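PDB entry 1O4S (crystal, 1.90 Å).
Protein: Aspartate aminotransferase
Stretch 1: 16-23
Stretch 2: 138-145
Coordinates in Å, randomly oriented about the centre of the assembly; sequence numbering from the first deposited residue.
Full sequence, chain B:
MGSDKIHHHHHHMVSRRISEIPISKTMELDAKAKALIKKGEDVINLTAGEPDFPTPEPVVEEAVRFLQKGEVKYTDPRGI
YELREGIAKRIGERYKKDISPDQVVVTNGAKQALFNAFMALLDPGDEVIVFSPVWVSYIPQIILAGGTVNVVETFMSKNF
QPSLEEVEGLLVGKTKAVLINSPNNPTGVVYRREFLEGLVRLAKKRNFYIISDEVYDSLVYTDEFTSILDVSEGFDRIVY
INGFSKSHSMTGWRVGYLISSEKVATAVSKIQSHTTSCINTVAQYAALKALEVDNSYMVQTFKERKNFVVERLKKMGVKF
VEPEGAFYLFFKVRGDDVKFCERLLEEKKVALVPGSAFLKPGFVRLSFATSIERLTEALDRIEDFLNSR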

# COMPACT_ATOMS: atom_id res chain seq x y z
N ARG B 16 9.76 -15.85 9.05
CA ARG B 16 9.25 -17.16 8.65
C ARG B 16 7.98 -17.08 7.83
O ARG B 16 7.78 -17.93 6.99
CB ARG B 16 8.99 -18.05 9.88
CG ARG B 16 10.19 -18.39 10.69
CD ARG B 16 9.88 -19.41 11.82
NE ARG B 16 8.93 -18.85 12.80
CZ ARG B 16 9.27 -18.24 13.95
NH1 ARG B 16 8.32 -17.75 14.74
NH2 ARG B 16 10.55 -18.11 14.29
N ARG B 17 7.13 -16.09 8.06
CA ARG B 17 5.86 -15.97 7.32
C ARG B 17 6.07 -15.84 5.80
O ARG B 17 5.18 -16.19 5.04
CB ARG B 17 5.02 -14.79 7.85
CG ARG B 17 5.18 -13.46 7.08
CD ARG B 17 5.54 -12.23 7.89
NE ARG B 17 4.47 -11.76 8.77
CZ ARG B 17 4.61 -10.84 9.74
NH1 ARG B 17 5.76 -10.23 9.99
NH2 ARG B 17 3.53 -10.49 10.45
N ILE B 18 7.22 -15.32 5.35
CA ILE B 18 7.52 -15.14 3.93
C ILE B 18 7.65 -16.51 3.25
O ILE B 18 7.27 -16.67 2.09
CB ILE B 18 8.86 -14.37 3.72
CG1 ILE B 18 8.84 -12.95 4.30
CG2 ILE B 18 9.25 -14.33 2.23
CD1 ILE B 18 8.02 -12.02 3.56
N SER B 19 8.28 -17.46 3.97
CA SER B 19 8.37 -18.86 3.57
C SER B 19 7.02 -19.49 3.47
O SER B 19 6.75 -20.24 2.53
CB SER B 19 9.13 -19.68 4.61
OG SER B 19 10.49 -19.66 4.31
N GLU B 20 6.19 -19.21 4.47
CA GLU B 20 4.83 -19.76 4.54
C GLU B 20 3.95 -19.36 3.36
O GLU B 20 2.91 -19.97 3.16
CB GLU B 20 4.15 -19.39 5.88
CG GLU B 20 4.72 -20.15 7.07
CD GLU B 20 4.46 -19.51 8.44
OE1 GLU B 20 5.12 -19.96 9.41
OE2 GLU B 20 3.62 -18.57 8.57
N ILE B 21 4.36 -18.35 2.58
CA ILE B 21 3.59 -17.93 1.41
C ILE B 21 3.81 -18.94 0.29
O ILE B 21 4.95 -19.25 -0.03
CB ILE B 21 4.02 -16.53 0.92
CG1 ILE B 21 3.49 -15.46 1.86
CG2 ILE B 21 3.46 -16.27 -0.49
CD1 ILE B 21 4.10 -14.11 1.62
N PRO B 22 2.74 -19.42 -0.34
CA PRO B 22 2.89 -20.39 -1.43
C PRO B 22 3.78 -19.86 -2.59
O PRO B 22 3.77 -18.66 -2.89
CB PRO B 22 1.45 -20.69 -1.89
CG PRO B 22 0.58 -19.66 -1.23
CD PRO B 22 1.32 -19.10 -0.07
N ILE B 23 4.56 -20.77 -3.19
CA ILE B 23 5.45 -20.43 -4.31
C ILE B 23 4.60 -20.15 -5.57
O ILE B 23 3.55 -20.77 -5.79
CB ILE B 23 6.54 -21.59 -4.59
CG1 ILE B 23 7.30 -22.01 -3.32
CG2 ILE B 23 7.55 -21.15 -5.67
CD1 ILE B 23 8.15 -23.31 -3.47
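Stretch 2 138-145: YIPQIILA

Although an arginine and a glutamate of stretch 1 both take part, no hydrogen bond crosses between the two segments; every close approach is a van der Waals contact. The closest pair involving Arg 17 joins its CG to Leu 144 CD2 at 3.7 Å, and the closest approach of Glu 20 is its CB, 3.9 Å from Ile 143 CG2. The guanidinium of Arg 17 lies obliquely near Leu 144 O without bonding to it, and its NH1 and NH2 are hydrogen-bonded elsewhere in the structure.

Stretch 2 is helical from Tyr 138 to Leu 144. The evidence is a run of phi/psi values near -60/-45 and a ladder of i to i+4 bonds: Ile 142 N to Tyr 138 O at 2.9 Å, Ile 143 N to Ile 139 O at 2.8 Å, Leu 144 N to Pro 140 O at 2.9 Å and Ala 145 N to Gln 141 O at 2.9 Å. Pro 140 has no amide hydrogen to donate, but its carbonyl still serves the ladder. Stretch 1 is less regular. It begins with a weakly bonded helical turn, in which Glu 20 N reaches Arg 16 O at 3.2 Å, and becomes extended at Ile 21, where psi rises to 130°.

The backbone register gives the direction. Arg 17 CA lies 6.5 Å from Leu 144 CA, while Ile 21 CA lies 5.3 Å from Pro 140 CA, so the numbering ascends in one segment as it descends in the other and the two segments run antiparallel.

Ile 143 points its CA-to-CB bond toward stretch 1, and its CG2 also approaches Arg 17 O at 3.9 Å and Ile 21 CG1 at 4.4 Å. Leu 144 starts out sideways, but the end of its side chain comes nearer, and it has the largest covered area of any residue in the contact, 74 Å². Ile 21 likewise leaves its backbone sideways and turns its end inward: with chi1 m and chi2 t, its CD1 comes to 3.8 Å from Leu 144 CD2, while its CG2 lies 4.1 Å from Pro 140 CG. One isoleucine thus bridges successive turns of the helix.

Pro 22 extends the apolar contact toward the start of the helix, its CG 4.0 Å from Ile 139 CG2 and its CD 4.1 Å from Pro 140 CG. Together the segments bury 379 Å², counting both sides.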

# COMPACT_ATOMS: atom_id res chain seq x y z
N TYR B 138 -5.23 -14.28 -2.22
CA TYR B 138 -5.99 -14.35 -0.99
C TYR B 138 -5.21 -15.05 0.15
O TYR B 138 -5.18 -14.57 1.30
CB TYR B 138 -7.31 -15.09 -1.22
CG TYR B 138 -8.33 -14.44 -2.12
CD1 TYR B 138 -8.56 -13.06 -2.09
CD2 TYR B 138 -9.11 -15.21 -2.98
CE1 TYR B 138 -9.54 -12.49 -2.88
CE2 TYR B 138 -10.08 -14.65 -3.78
CZ TYR B 138 -10.31 -13.30 -3.72
OH TYR B 138 -11.29 -12.76 -4.52
N ILE B 139 -4.65 -16.20 -0.18
CA ILE B 139 -4.00 -17.03 0.79
C ILE B 139 -2.72 -16.33 1.30
O ILE B 139 -2.52 -16.24 2.50
CB ILE B 139 -3.76 -18.47 0.21
CG1 ILE B 139 -5.13 -19.19 0.18
CG2 ILE B 139 -2.73 -19.25 1.04
CD1 ILE B 139 -5.14 -20.56 -0.50
N PRO B 140 -1.86 -15.86 0.41
CA PRO B 140 -0.75 -15.01 0.84
C PRO B 140 -1.18 -13.93 1.83
O PRO B 140 -0.52 -13.81 2.85
CB PRO B 140 -0.25 -14.43 -0.48
CG PRO B 140 -0.43 -15.62 -1.42
CD PRO B 140 -1.79 -16.13 -1.05
N GLN B 141 -2.29 -13.25 1.57
CA GLN B 141 -2.75 -12.14 2.43
C GLN B 141 -3.18 -12.63 3.80
O GLN B 141 -2.81 -12.05 4.84
CB GLN B 141 -3.89 -11.37 1.77
CG GLN B 141 -3.50 -10.59 0.54
CD GLN B 141 -4.67 -9.86 -0.08
OE1 GLN B 141 -5.81 -10.24 0.12
NE2 GLN B 141 -4.38 -8.80 -0.83
N ILE B 142 -3.92 -13.73 3.80
CA ILE B 142 -4.39 -14.30 5.06
C ILE B 142 -3.20 -14.77 5.88
O ILE B 142 -3.17 -14.52 7.08
CB ILE B 142 -5.41 -15.44 4.82
CG1 ILE B 142 -6.67 -14.87 4.17
CG2 ILE B 142 -5.70 -16.19 6.12
CD1 ILE B 142 -7.41 -15.89 3.30
N ILE B 143 -2.24 -15.44 5.21
CA ILE B 143 -0.98 -15.83 5.85
C ILE B 143 -0.25 -14.62 6.47
O ILE B 143 0.13 -14.67 7.61
CB ILE B 143 0.01 -16.55 4.86
CG1 ILE B 143 -0.49 -17.94 4.42
CG2 ILE B 143 1.37 -16.69 5.52
CD1 ILE B 143 -1.31 -18.62 5.40
N LEU B 144 -0.07 -13.56 5.68
CA LEU B 144 0.61 -12.36 6.16
C LEU B 144 -0.08 -11.73 7.36
O LEU B 144 0.58 -11.20 8.25
CB LEU B 144 0.74 -11.33 5.05
CG LEU B 144 1.72 -11.67 3.95
CD1 LEU B 144 1.61 -10.54 2.95
CD2 LEU B 144 3.13 -11.84 4.48
N ALA B 145 -1.41 -11.84 7.39
CA ALA B 145 -2.21 -11.35 8.51
C ALA B 145 -2.25 -12.26 9.74
O ALA B 145 -2.86 -11.92 10.71
CB ALA B 145 -3.64 -11.00 8.04